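Lovastatin nonaketide synthase mokA (Monascus pilosus, PDB 6AD3) is the polyketide synthase that carries out the iterative nine-step polyketide assembly of monacolin K (lovastatin) biosynthesis, represented here by its condensation domain. Local coordinates at residues G103-G108 / E456-R461; G108-K113 / G447-A452; F129-A134 / L145-F150; W299-A304 / T483-S488; A370-L375 / P431-V436. The protein carries 1 engineered substitution. All coordinates share one frame; numbering follows the deposited sequence.

Contact 1 (G103-G108 / E456-R461); sequences GMFMTG and EVIATR
Gly103, Met104 and Phe105 pair antiparallel with Ile458, Val457 and Glu456, which adds strand 453-460 to the edge of the N-terminal lobe sheet, consistent with the latch of condensation domains. Gly103 and Ile458 exchange two backbone bonds, Gly103 N to Ile458 O at 2.7 Å and, in return, Ile458 N to Gly103 O at 2.9 Å. A third bond runs from Phe105 N to Glu456 O. On the face that bears Phe105, Glu456 and Ile458, facing helix 165-176, the packing is tight. The Phe105 ring lies alongside the Glu456 chain, its plane 33° from the carboxylate, and CD2 comes 3.8 Å from OE1. That oxygen has its salt bridge with Arg165, which also makes a cation-pi contact with the ring. The Ile458 first torsion is nearly eclipsed (chi1 -22°), and CG1 and CD1 both press against the ring. The face of Met104 and Val457 is the solvent side: Val457 is exposed, and the two side chains meet through Met104 CE alone. Met104 bends at chi2 and chi3, which brings CE to 3.7 Å from Val457 CB, while SD sits 3.1 Å from Glu456 O.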
# COMPACT_ATOMS: atom_id res chain seq x y z
N GLY A 103 -8.98 6.29 -8.68
CA GLY A 103 -9.98 7.17 -9.29
C GLY A 103 -10.86 7.85 -8.23
O GLY A 103 -11.30 7.21 -7.30
N MET A 104 -10.98 9.16 -8.30
CA MET A 104 -11.83 9.88 -7.41
C MET A 104 -12.99 10.52 -8.18
O MET A 104 -12.79 11.46 -8.97
CB MET A 104 -11.05 10.94 -6.65
CG MET A 104 -11.89 11.58 -5.52
SD MET A 104 -12.53 10.45 -4.21
CE MET A 104 -11.06 10.18 -3.22
N PHE A 105 -14.18 10.02 -7.91
CA PHE A 105 -15.42 10.62 -8.44
C PHE A 105 -15.66 11.93 -7.72
O PHE A 105 -15.58 11.99 -6.49
CB PHE A 105 -16.60 9.69 -8.23
CG PHE A 105 -16.60 8.51 -9.11
CD1 PHE A 105 -16.94 8.63 -10.44
CD2 PHE A 105 -16.23 7.26 -8.63
CE1 PHE A 105 -16.98 7.51 -11.26
CE2 PHE A 105 -16.17 6.17 -9.46
CZ PHE A 105 -16.64 6.27 -10.75
N MET A 106 -15.91 13.00 -8.48
CA MET A 106 -16.23 14.28 -7.89
C MET A 106 -17.26 15.02 -8.70
O MET A 106 -17.34 14.85 -9.92
CB MET A 106 -14.98 15.18 -7.65
CG MET A 106 -13.98 15.30 -8.79
SD MET A 106 -12.32 15.81 -8.19
CE MET A 106 -11.74 14.34 -7.46
N THR A 107 -18.02 15.87 -8.02
CA THR A 107 -19.15 16.53 -8.62
C THR A 107 -19.04 18.03 -8.40
O THR A 107 -18.93 18.46 -7.27
CB THR A 107 -20.50 16.05 -8.04
OG1 THR A 107 -20.65 14.64 -8.24
CG2 THR A 107 -21.66 16.76 -8.73
N GLY A 108 -19.00 18.80 -9.47
CA GLY A 108 -18.85 20.22 -9.33
C GLY A 108 -17.90 20.80 -10.34
O GLY A 108 -17.13 20.07 -10.98
N GLU A 456 -16.60 9.44 -3.89
CA GLU A 456 -16.37 7.99 -3.99
C GLU A 456 -14.99 7.75 -4.57
O GLU A 456 -14.59 8.45 -5.50
CB GLU A 456 -17.37 7.34 -4.90
CG GLU A 456 -17.29 5.85 -4.91
CD GLU A 456 -18.17 5.21 -5.96
OE1 GLU A 456 -19.08 5.89 -6.45
OE2 GLU A 456 -18.02 3.99 -6.20
N VAL A 457 -14.25 6.79 -4.02
CA VAL A 457 -12.94 6.41 -4.60
C VAL A 457 -13.00 4.98 -5.15
O VAL A 457 -13.76 4.14 -4.65
CB VAL A 457 -11.80 6.53 -3.56
CG1 VAL A 457 -12.03 5.56 -2.41
CG2 VAL A 457 -10.44 6.28 -4.21
N ILE A 458 -12.33 4.75 -6.27
CA ILE A 458 -12.11 3.41 -6.81
C ILE A 458 -10.59 3.26 -6.77
O ILE A 458 -9.88 4.11 -7.30
CB ILE A 458 -12.41 3.27 -8.33
CG1 ILE A 458 -13.34 4.32 -8.85
CG2 ILE A 458 -12.79 1.86 -8.72
CD1 ILE A 458 -13.62 4.13 -10.33
N ALA A 459 -10.11 2.21 -6.14
CA ALA A 459 -8.68 1.99 -5.98
C ALA A 459 -8.29 0.63 -6.49
O ALA A 459 -8.86 -0.38 -6.09
CB ALA A 459 -8.29 2.12 -4.51
N THR A 460 -7.33 0.60 -7.39
CA THR A 460 -6.74 -0.67 -7.82
C THR A 460 -5.21 -0.58 -7.67
O THR A 460 -4.50 -0.12 -8.55
CB THR A 460 -7.14 -1.00 -9.29
OG1 THR A 460 -8.56 -0.90 -9.43
CG2 THR A 460 -6.67 -2.35 -9.68
N ARG A 461 -4.73 -1.03 -6.52
CA ARG A 461 -3.31 -1.09 -6.24
C ARG A 461 -2.70 -2.33 -6.89
O ARG A 461 -3.42 -3.30 -7.21
CB ARG A 461 -3.11 -1.16 -4.73
CG ARG A 461 -3.56 0.09 -4.01
CD ARG A 461 -3.35 -0.03 -2.51
NE ARG A 461 -1.95 -0.08 -2.18
CZ ARG A 461 -1.48 -0.21 -0.94
NH1 ARG A 461 -2.31 -0.29 0.09
NH2 ARG A 461 -0.19 -0.30 -0.73

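Contact 2 (G108-K113 / G447-A452); sequences GSIDAK and GSIGSA
Gly108, Ser109 and Ile110 run antiparallel to Ala452, Ser451 and Gly450, with Gly108 CA only 3.7 Å from Ala452 CA. Ile449 to Ala452 form a type II' beta turn, closed by a 3.0 Å bond from Ala452 N to Ile449 O, with Gly450 supplying the positive phi (63°) of its first corner. The bend turns Ser451 N outward to Ser109 O, a 3.1 Å hydrogen bond with 161° at the proton. Next to it Gly108 CA makes a C-H contact of 3.5 Å with Ser451 O, possible because Gly108 has no side chain in the way.

Among the side chains, Ile110 does most of the touching. Its CG1 branch stands beside its own backbone N (chi1 -55°), and from there both CG1 and CD1 reach the methyl of Ala452, with CD1 3.6 Å from CB. The CG2 branch meets Ile449 CG2 more loosely, at 4.2 Å, and both isoleucines rest on Leu115 of helix 112-125. The same segment begins that helix, with Asp111 as its N-cap through OD2 to Arg114 N.

With one backbone hydrogen bond and a small apolar patch, and no ionic pair between the segments, the junction depends on the shape of the turn and on the close approach that Gly108 allows, rather than on charge.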
# COMPACT_ATOMS: atom_id res chain seq x y z
N GLY A 108 -19.00 18.80 -9.47
CA GLY A 108 -18.85 20.22 -9.33
C GLY A 108 -17.90 20.80 -10.34
O GLY A 108 -17.13 20.07 -10.98
N SER A 109 -17.92 22.13 -10.47
CA SER A 109 -17.18 22.79 -11.53
C SER A 109 -15.64 22.70 -11.39
O SER A 109 -15.07 23.14 -10.39
CB SER A 109 -17.62 24.24 -11.66
OG SER A 109 -16.99 24.82 -12.79
N ILE A 110 -14.99 22.19 -12.43
CA ILE A 110 -13.55 22.28 -12.57
C ILE A 110 -13.21 22.75 -13.96
O ILE A 110 -13.54 22.10 -14.94
CB ILE A 110 -12.88 20.93 -12.38
CG1 ILE A 110 -13.29 20.31 -11.04
CG2 ILE A 110 -11.37 21.06 -12.48
CD1 ILE A 110 -12.71 18.93 -10.82
N ASP A 111 -12.51 23.86 -14.03
CA ASP A 111 -12.08 24.41 -15.30
C ASP A 111 -10.92 23.59 -15.85
O ASP A 111 -9.88 23.50 -15.21
CB ASP A 111 -11.64 25.86 -15.07
CG ASP A 111 -11.25 26.55 -16.34
OD1 ASP A 111 -12.13 26.73 -17.17
OD2 ASP A 111 -10.06 26.64 -16.64
N ALA A 112 -11.05 23.12 -17.09
CA ALA A 112 -10.07 22.19 -17.68
C ALA A 112 -8.70 22.83 -17.81
O ALA A 112 -7.66 22.20 -17.53
CB ALA A 112 -10.54 21.73 -19.06
N LYS A 113 -8.67 24.04 -18.33
CA LYS A 113 -7.40 24.71 -18.56
C LYS A 113 -6.66 24.99 -17.25
O LYS A 113 -5.45 24.75 -17.14
CB LYS A 113 -7.62 26.01 -19.35
CG LYS A 113 -7.91 25.75 -20.82
CD LYS A 113 -8.39 27.01 -21.55
CE LYS A 113 -8.40 26.79 -23.06
NZ LYS A 113 -7.75 27.91 -23.80
N GLY A 447 -7.81 17.25 -0.39
CA GLY A 447 -7.43 17.43 -1.83
C GLY A 447 -8.59 17.73 -2.77
O GLY A 447 -8.48 17.54 -3.96
N SER A 448 -9.66 18.34 -2.28
CA SER A 448 -10.80 18.73 -3.17
C SER A 448 -10.43 19.88 -4.05
O SER A 448 -9.62 20.68 -3.67
CB SER A 448 -12.00 19.09 -2.38
OG SER A 448 -12.29 18.04 -1.54
N ILE A 449 -10.96 19.90 -5.28
CA ILE A 449 -10.41 20.73 -6.36
C ILE A 449 -11.49 21.61 -6.91
O ILE A 449 -12.55 21.12 -7.33
CB ILE A 449 -9.87 19.88 -7.53
CG1 ILE A 449 -8.67 19.05 -7.11
CG2 ILE A 449 -9.50 20.77 -8.71
CD1 ILE A 449 -8.27 18.00 -8.12
N GLY A 450 -11.26 22.92 -6.87
CA GLY A 450 -12.21 23.88 -7.39
C GLY A 450 -13.52 23.81 -6.63
O GLY A 450 -13.52 23.80 -5.39
N SER A 451 -14.62 23.62 -7.35
CA SER A 451 -15.91 23.50 -6.70
C SER A 451 -16.40 22.07 -6.73
O SER A 451 -17.58 21.80 -6.51
CB SER A 451 -16.94 24.41 -7.39
OG SER A 451 -16.51 25.74 -7.34
N ALA A 452 -15.52 21.15 -7.09
CA ALA A 452 -15.93 19.77 -7.13
C ALA A 452 -15.74 19.15 -5.75
O ALA A 452 -14.68 19.26 -5.16
CB ALA A 452 -15.12 19.03 -8.17

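Contact 3 (F129-A134 / L145-F150); sequences FRTGFA and LAQIVF
Phe133 and Gln147 stand side by side on one face of the paired strands, pointing the same way, with the phenyl ring and the amide only 11° from parallel. Phe133 CE2 touches Gln147 CG at 3.8 Å. Both ends of the amide are held: NE2 donates to Pro77 O outside the segments, and OE1 accepts from a water that also donates to Thr131 OG1, the water oxygen being 2.8 Å from OG1. The Thr131 hydroxyl is bonded to Glu127 O as well, and its CG2 methyl crosses Gln147 CB. Beside it, Val149 CG2 comes 3.7 Å from OG1.

On the other face the Phe150 ring is swung over Gly132. Its CG lies beside its own backbone N (chi1 -63°), which brings CE2 to 3.6 Å from Gly132 N, where the glycine has no side chain to obstruct it. Arg130 O lies at the edge of this ring, and Ile148 CG2 sits over one face, offset toward the rim. Arg130 itself extends along the strand end, and NH2 donates to Phe150 O at 3.1 Å, with the oxygen lying in the guanidinium plane. The NE of the same group is bonded to Arg124 O, so two backbone carbonyls help fix its orientation.

Between these faces, backbone bonds alternate in antiparallel fashion, including paired bonds between Gly132 and Ile148 and between Ala134 and Ala146. The arrangement is that of a beta hairpin, 131-135 with 145-150, whose second strand also pairs with 72-77 in a three-stranded antiparallel sheet.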
# COMPACT_ATOMS: atom_id res chain seq x y z
N PHE A 129 8.73 12.87 -11.07
CA PHE A 129 7.72 12.85 -12.12
C PHE A 129 8.32 13.20 -13.48
O PHE A 129 7.59 13.25 -14.50
CB PHE A 129 6.56 13.80 -11.80
CG PHE A 129 5.79 13.42 -10.56
CD1 PHE A 129 5.80 12.11 -10.08
CD2 PHE A 129 5.08 14.39 -9.85
CE1 PHE A 129 5.10 11.77 -8.93
CE2 PHE A 129 4.35 14.04 -8.73
CZ PHE A 129 4.38 12.75 -8.25
N ARG A 130 9.63 13.50 -13.50
CA ARG A 130 10.38 13.64 -14.75
C ARG A 130 11.58 12.73 -14.74
O ARG A 130 12.72 13.07 -15.18
CB ARG A 130 10.75 15.08 -15.05
CG ARG A 130 11.04 15.95 -13.90
CD ARG A 130 11.10 17.41 -14.35
NE ARG A 130 11.30 18.26 -13.21
CZ ARG A 130 12.45 18.51 -12.63
NH1 ARG A 130 12.47 19.31 -11.59
NH2 ARG A 130 13.58 18.10 -13.15
N THR A 131 11.34 11.53 -14.23
CA THR A 131 12.37 10.53 -14.12
C THR A 131 12.10 9.33 -15.03
O THR A 131 11.00 8.76 -15.06
CB THR A 131 12.55 10.09 -12.65
OG1 THR A 131 13.12 11.20 -11.91
CG2 THR A 131 13.48 8.90 -12.52
N GLY A 132 13.13 8.93 -15.77
CA GLY A 132 13.11 7.64 -16.42
C GLY A 132 14.00 6.62 -15.74
O GLY A 132 14.77 6.94 -14.85
N PHE A 133 13.90 5.38 -16.18
CA PHE A 133 14.60 4.30 -15.53
C PHE A 133 15.25 3.47 -16.61
O PHE A 133 14.58 2.89 -17.45
CB PHE A 133 13.64 3.42 -14.71
CG PHE A 133 12.94 4.15 -13.58
CD1 PHE A 133 11.87 4.96 -13.82
CD2 PHE A 133 13.50 4.14 -12.32
CE1 PHE A 133 11.34 5.75 -12.81
CE2 PHE A 133 12.98 4.91 -11.30
CZ PHE A 133 11.86 5.68 -11.53
N ALA A 134 16.57 3.48 -16.64
CA ALA A 134 17.31 2.98 -17.83
C ALA A 134 18.23 1.87 -17.39
O ALA A 134 18.73 1.86 -16.26
CB ALA A 134 18.09 4.10 -18.48
N LEU A 145 19.37 -0.92 -12.91
CA LEU A 145 18.58 0.13 -13.51
C LEU A 145 19.10 1.37 -12.81
O LEU A 145 19.66 1.26 -11.75
CB LEU A 145 17.09 -0.08 -13.20
CG LEU A 145 16.06 -0.15 -14.32
CD1 LEU A 145 16.43 -1.12 -15.42
CD2 LEU A 145 14.67 -0.43 -13.80
N ALA A 146 18.97 2.53 -13.43
CA ALA A 146 19.26 3.77 -12.73
C ALA A 146 18.20 4.80 -13.05
O ALA A 146 17.60 4.73 -14.09
CB ALA A 146 20.63 4.30 -13.07
N GLN A 147 18.01 5.75 -12.16
CA GLN A 147 17.10 6.86 -12.39
C GLN A 147 17.79 7.93 -13.26
O GLN A 147 18.89 8.37 -12.95
CB GLN A 147 16.70 7.53 -11.06
CG GLN A 147 16.12 6.58 -10.03
CD GLN A 147 15.63 7.34 -8.81
OE1 GLN A 147 14.56 7.95 -8.86
NE2 GLN A 147 16.42 7.36 -7.75
N ILE A 148 17.12 8.34 -14.32
CA ILE A 148 17.55 9.43 -15.13
C ILE A 148 16.62 10.60 -14.93
O ILE A 148 15.42 10.50 -15.21
CB ILE A 148 17.45 9.06 -16.61
CG1 ILE A 148 18.25 7.82 -16.89
CG2 ILE A 148 17.87 10.23 -17.48
CD1 ILE A 148 17.79 7.09 -18.15
N VAL A 149 17.14 11.70 -14.40
CA VAL A 149 16.29 12.86 -14.13
C VAL A 149 16.38 13.80 -15.30
O VAL A 149 17.45 14.28 -15.62
CB VAL A 149 16.70 13.58 -12.83
CG1 VAL A 149 15.85 14.83 -12.63
CG2 VAL A 149 16.56 12.65 -11.65
N PHE A 150 15.26 14.01 -15.97
CA PHE A 150 15.20 14.86 -17.12
C PHE A 150 14.88 16.29 -16.71
O PHE A 150 14.21 16.52 -15.69
CB PHE A 150 14.12 14.38 -18.09
CG PHE A 150 14.37 13.02 -18.65
CD1 PHE A 150 15.26 12.85 -19.71
CD2 PHE A 150 13.65 11.93 -18.21
CE1 PHE A 150 15.50 11.58 -20.24
CE2 PHE A 150 13.83 10.67 -18.80
CZ PHE A 150 14.77 10.49 -19.79
O HOH W 1 14.18 10.77 -9.31

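Contact 4 (W299-A304 / T483-S488); sequences WKQHEA and TVKLQS
Gln301 to Ala304 pair antiparallel with Gln487 to Val484, forming the edge of the six-stranded mixed sheet in the C-terminal lobe of the condensation domain. His302 and Leu486 exchange two backbone bonds, as do Ala304 and Val484. At the strand end Lys300 O receives two donors from Ser488 on the same face of its plane: the backbone N at 2.9 Å, and OG at 3.0 Å from well above the carbonyl plane. The Ser488 torsion (chi1 67°) sets OG between its own N and carbonyl carbon, which lets both donors converge on one oxygen. The backbone of Ser488 places CB over a face of the His302 imidazole, 3.8 Å from the ring centroid, a CH-pi contact. A water in the ring plane links His302 NE2, at 2.8 Å, to Ser488 O.

On the opposite face Lys485 runs fully extended past Gln301 and Glu303. Its CE lies 3.4 Å from Glu303 OE2, but NZ is 4.5 Å from that oxygen, too far for a salt bridge; NZ pairs with Glu471 instead. A water joins NZ to Gln301 NE2, at 2.7 Å from the amide. The Glu303 carboxylate is still near enough that it probably helps to stabilise the lysine's charge.

Strand 301-307 is the outermost of the sheet, and 481-487 is bordered on its other side by 468-473. Pro496 of helix 495-512 packs against His302, Ala304 and Leu486.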
# COMPACT_ATOMS: atom_id res chain seq x y z
N TRP A 299 -0.48 -13.97 -8.81
CA TRP A 299 -0.86 -13.20 -7.62
C TRP A 299 -2.19 -12.49 -7.83
O TRP A 299 -2.53 -11.57 -7.07
CB TRP A 299 0.20 -12.17 -7.27
CG TRP A 299 1.49 -12.72 -6.88
CD1 TRP A 299 1.79 -14.02 -6.57
CD2 TRP A 299 2.69 -11.99 -6.71
NE1 TRP A 299 3.14 -14.15 -6.36
CE2 TRP A 299 3.71 -12.90 -6.46
CE3 TRP A 299 3.01 -10.61 -6.80
CZ2 TRP A 299 5.02 -12.51 -6.25
CZ3 TRP A 299 4.30 -10.23 -6.61
CH2 TRP A 299 5.30 -11.17 -6.36
N LYS A 300 -3.06 -13.06 -8.66
CA LYS A 300 -4.40 -12.54 -8.77
C LYS A 300 -5.13 -12.65 -7.45
O LYS A 300 -4.98 -13.66 -6.75
CB LYS A 300 -5.19 -13.29 -9.87
CG LYS A 300 -6.61 -12.76 -10.00
CD LYS A 300 -7.32 -13.38 -11.19
CE LYS A 300 -7.80 -14.78 -10.88
NZ LYS A 300 -9.29 -14.90 -10.93
N GLN A 301 -5.87 -11.60 -7.08
CA GLN A 301 -6.58 -11.54 -5.80
C GLN A 301 -8.08 -11.38 -5.98
O GLN A 301 -8.54 -10.78 -6.97
CB GLN A 301 -6.05 -10.39 -4.89
CG GLN A 301 -4.60 -10.59 -4.45
CD GLN A 301 -3.92 -9.31 -3.95
OE1 GLN A 301 -3.54 -9.20 -2.74
NE2 GLN A 301 -3.90 -8.30 -4.79
N HIS A 302 -8.83 -12.08 -5.14
CA HIS A 302 -10.26 -11.80 -4.98
C HIS A 302 -10.42 -10.80 -3.85
O HIS A 302 -9.65 -10.84 -2.90
CB HIS A 302 -11.02 -13.06 -4.63
CG HIS A 302 -10.82 -14.19 -5.59
ND1 HIS A 302 -11.08 -14.06 -6.94
CD2 HIS A 302 -10.55 -15.50 -5.38
CE1 HIS A 302 -10.92 -15.23 -7.53
NE2 HIS A 302 -10.58 -16.12 -6.61
N GLU A 303 -11.40 -9.92 -3.96
CA GLU A 303 -11.61 -8.94 -2.88
C GLU A 303 -13.03 -8.64 -2.55
O GLU A 303 -13.96 -8.93 -3.34
CB GLU A 303 -10.87 -7.63 -3.18
CG GLU A 303 -11.52 -6.74 -4.16
CD GLU A 303 -10.74 -5.39 -4.36
OE1 GLU A 303 -11.38 -4.33 -4.44
OE2 GLU A 303 -9.48 -5.40 -4.36
N ALA A 304 -13.21 -8.08 -1.36
CA ALA A 304 -14.51 -7.59 -0.93
C ALA A 304 -14.29 -6.34 -0.09
O ALA A 304 -13.26 -6.18 0.57
CB ALA A 304 -15.24 -8.67 -0.14
N THR A 483 -11.17 -3.16 3.10
CA THR A 483 -10.97 -3.95 1.90
C THR A 483 -10.17 -5.18 2.30
O THR A 483 -9.07 -5.05 2.87
CB THR A 483 -10.17 -3.19 0.82
OG1 THR A 483 -10.85 -1.97 0.52
CG2 THR A 483 -10.02 -4.01 -0.45
N VAL A 484 -10.70 -6.37 1.99
CA VAL A 484 -9.98 -7.63 2.18
C VAL A 484 -9.68 -8.28 0.81
O VAL A 484 -10.58 -8.41 -0.07
CB VAL A 484 -10.82 -8.63 3.02
CG1 VAL A 484 -10.17 -9.99 3.03
CG2 VAL A 484 -10.96 -8.10 4.43
N LYS A 485 -8.41 -8.64 0.63
CA LYS A 485 -7.92 -9.29 -0.58
C LYS A 485 -7.34 -10.63 -0.20
O LYS A 485 -6.53 -10.71 0.72
CB LYS A 485 -6.82 -8.44 -1.24
CG LYS A 485 -7.26 -7.01 -1.62
CD LYS A 485 -6.09 -6.19 -2.20
CE LYS A 485 -6.53 -4.83 -2.74
NZ LYS A 485 -5.35 -3.98 -3.10
N LEU A 486 -7.74 -11.67 -0.94
CA LEU A 486 -7.21 -13.03 -0.76
C LEU A 486 -6.63 -13.56 -2.08
O LEU A 486 -7.13 -13.23 -3.17
CB LEU A 486 -8.32 -13.96 -0.28
CG LEU A 486 -9.07 -13.54 0.97
CD1 LEU A 486 -10.19 -14.53 1.27
CD2 LEU A 486 -8.09 -13.47 2.16
N GLN A 487 -5.54 -14.31 -1.99
CA GLN A 487 -4.93 -14.89 -3.18
C GLN A 487 -5.91 -15.90 -3.81
O GLN A 487 -6.35 -16.83 -3.13
CB GLN A 487 -3.63 -15.61 -2.83
CG GLN A 487 -2.48 -14.72 -2.44
CD GLN A 487 -1.94 -13.87 -3.59
OE1 GLN A 487 -1.65 -12.67 -3.42
NE2 GLN A 487 -1.80 -14.48 -4.76
N SER A 488 -6.17 -15.75 -5.11
CA SER A 488 -7.02 -16.71 -5.86
C SER A 488 -6.33 -18.07 -5.94
O SER A 488 -6.98 -19.10 -6.11
CB SER A 488 -7.31 -16.15 -7.26
OG SER A 488 -6.12 -16.11 -8.03
O HOH W 2 -3.32 -5.73 -4.29
O HOH W 3 -10.00 -18.80 -7.10

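Contact 5 (A370-L375 / P431-V436); sequences ANLLPL and PLFQAV
Leu372 reaches from strand 371-377 to Phe433 and Val436, touching them with different branches. CB lies 4.1 Å from Phe433 CZ. CG stands beside the backbone N (chi1 -70°), and beyond it the chain forks: CD1 approaches the edge of the phenyl ring near its plane, 4.0 Å from CZ, while CD2 turns to Val436 CG1, also at 4.0 Å. Val436 CG2 lies in the plane of the same ring, at its edge, so the aromatic group is bordered by two aliphatic side chains. Phe433 takes the less common position between backbone N and carbonyl carbon (chi1 51°), which carries the ring out to Pro374 as well. Pro374 CB is 3.7 Å from Phe433 CD1 and 3.8 Å from Leu432 CD2. This proline is the centre of an inverse gamma turn closed by a weak bond from Leu375 N to Leu373 O.

No hydrogen bond crosses between the segments, and the contact is a buried hydrophobic cluster. Strand 348-354 separates 371-377 from 435-440 in the sheet. Tyr466 lies nearly parallel to the Phe433 ring, Trp262 of helix 256-266 touches Pro374, and helix 408-414 packs against Leu372, Pro374 and Leu432.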
# COMPACT_ATOMS: atom_id res chain seq x y z
N ALA A 370 6.80 4.12 0.73
CA ALA A 370 6.06 3.17 1.59
C ALA A 370 6.81 1.86 1.86
O ALA A 370 7.62 1.38 1.06
CB ALA A 370 4.68 2.89 1.01
N ASN A 371 6.54 1.28 3.02
CA ASN A 371 7.31 0.17 3.51
C ASN A 371 6.37 -0.83 4.22
O ASN A 371 5.15 -0.54 4.40
CB ASN A 371 8.33 0.70 4.47
CG ASN A 371 9.40 -0.32 4.83
OD1 ASN A 371 9.74 -1.23 4.06
ND2 ASN A 371 10.05 -0.07 5.98
N LEU A 372 6.92 -1.96 4.60
CA LEU A 372 6.22 -2.94 5.40
C LEU A 372 7.12 -3.36 6.56
O LEU A 372 8.31 -3.46 6.39
CB LEU A 372 5.95 -4.17 4.56
CG LEU A 372 4.92 -3.99 3.46
CD1 LEU A 372 5.00 -5.13 2.47
CD2 LEU A 372 3.55 -3.87 4.06
N LEU A 373 6.53 -3.42 7.76
CA LEU A 373 7.24 -3.82 8.98
C LEU A 373 6.75 -5.20 9.41
O LEU A 373 5.56 -5.38 9.64
CB LEU A 373 6.97 -2.82 10.08
CG LEU A 373 7.26 -1.35 9.75
CD1 LEU A 373 6.88 -0.44 10.91
CD2 LEU A 373 8.72 -1.18 9.41
N PRO A 374 7.66 -6.18 9.51
CA PRO A 374 7.18 -7.54 9.65
C PRO A 374 7.02 -7.94 11.10
O PRO A 374 7.95 -8.45 11.72
CB PRO A 374 8.29 -8.37 8.97
CG PRO A 374 9.51 -7.57 9.17
CD PRO A 374 9.09 -6.14 9.15
N LEU A 375 5.85 -7.67 11.66
CA LEU A 375 5.62 -7.95 13.07
C LEU A 375 5.42 -9.47 13.26
O LEU A 375 4.50 -10.04 12.74
CB LEU A 375 4.35 -7.24 13.56
CG LEU A 375 4.33 -5.78 13.98
CD1 LEU A 375 5.47 -4.96 13.44
CD2 LEU A 375 2.96 -5.20 13.64
N PRO A 431 7.70 -14.41 1.02
CA PRO A 431 8.74 -14.58 2.07
C PRO A 431 8.40 -13.92 3.37
O PRO A 431 7.90 -12.79 3.38
CB PRO A 431 9.97 -13.92 1.49
CG PRO A 431 9.53 -13.15 0.30
CD PRO A 431 8.14 -13.57 -0.09
N LEU A 432 8.65 -14.65 4.46
CA LEU A 432 8.68 -14.10 5.85
C LEU A 432 7.31 -13.85 6.46
O LEU A 432 7.05 -14.23 7.60
CB LEU A 432 9.52 -12.83 5.97
CG LEU A 432 9.90 -12.45 7.38
CD1 LEU A 432 10.81 -13.50 8.01
CD2 LEU A 432 10.52 -11.09 7.42
N PHE A 433 6.45 -13.16 5.74
CA PHE A 433 5.08 -12.97 6.22
C PHE A 433 4.11 -13.11 5.08
O PHE A 433 4.44 -12.75 3.94
CB PHE A 433 4.90 -11.60 6.91
CG PHE A 433 5.40 -10.42 6.10
CD1 PHE A 433 6.76 -10.10 6.06
CD2 PHE A 433 4.51 -9.62 5.35
CE1 PHE A 433 7.22 -9.03 5.31
CE2 PHE A 433 4.98 -8.58 4.59
CZ PHE A 433 6.34 -8.27 4.57
N GLN A 434 2.89 -13.60 5.38
CA GLN A 434 1.91 -13.91 4.34
C GLN A 434 0.61 -13.13 4.54
O GLN A 434 -0.31 -13.24 3.75
CB GLN A 434 1.61 -15.41 4.29
CG GLN A 434 2.83 -16.25 3.92
CD GLN A 434 3.82 -16.45 5.06
OE1 GLN A 434 3.45 -16.79 6.20
NE2 GLN A 434 5.09 -16.26 4.76
N ALA A 435 0.57 -12.32 5.58
CA ALA A 435 -0.53 -11.42 5.86
C ALA A 435 -0.01 -9.98 5.96
O ALA A 435 1.04 -9.72 6.56
CB ALA A 435 -1.17 -11.80 7.19
N VAL A 436 -0.82 -9.04 5.47
CA VAL A 436 -0.50 -7.62 5.57
C VAL A 436 -1.71 -6.87 6.14
O VAL A 436 -2.85 -7.19 5.82
CB VAL A 436 -0.11 -7.04 4.19
CG1 VAL A 436 -0.12 -5.50 4.18
CG2 VAL A 436 1.25 -7.56 3.76

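Overall arrangement
Contacts 4 and 5 belong to the sheet of the C-terminal lobe, their centres 16 Å apart. Contacts 1 and 2, 14 Å apart and sharing Gly108, attach the segment that leaves that lobe to the N-terminal lobe; they meet where Met106 CB lies 3.9 Å from Ala452 CB. Where the chain returns to the C-terminal lobe, Arg461 CB of contact 1 packs 4.0 Å from Lys485 NZ of contact 4, while contacts 1 and 5 approach to about 6 Å between nearest atoms. Contact 3, 28 Å or more from every other centre, forms a separate small sheet. The backbone N of Ala370 in contact 5 hydrogen-bonds the carboxylate of Asp212, probably the aspartate of the HHxxxDG-type active-site motif.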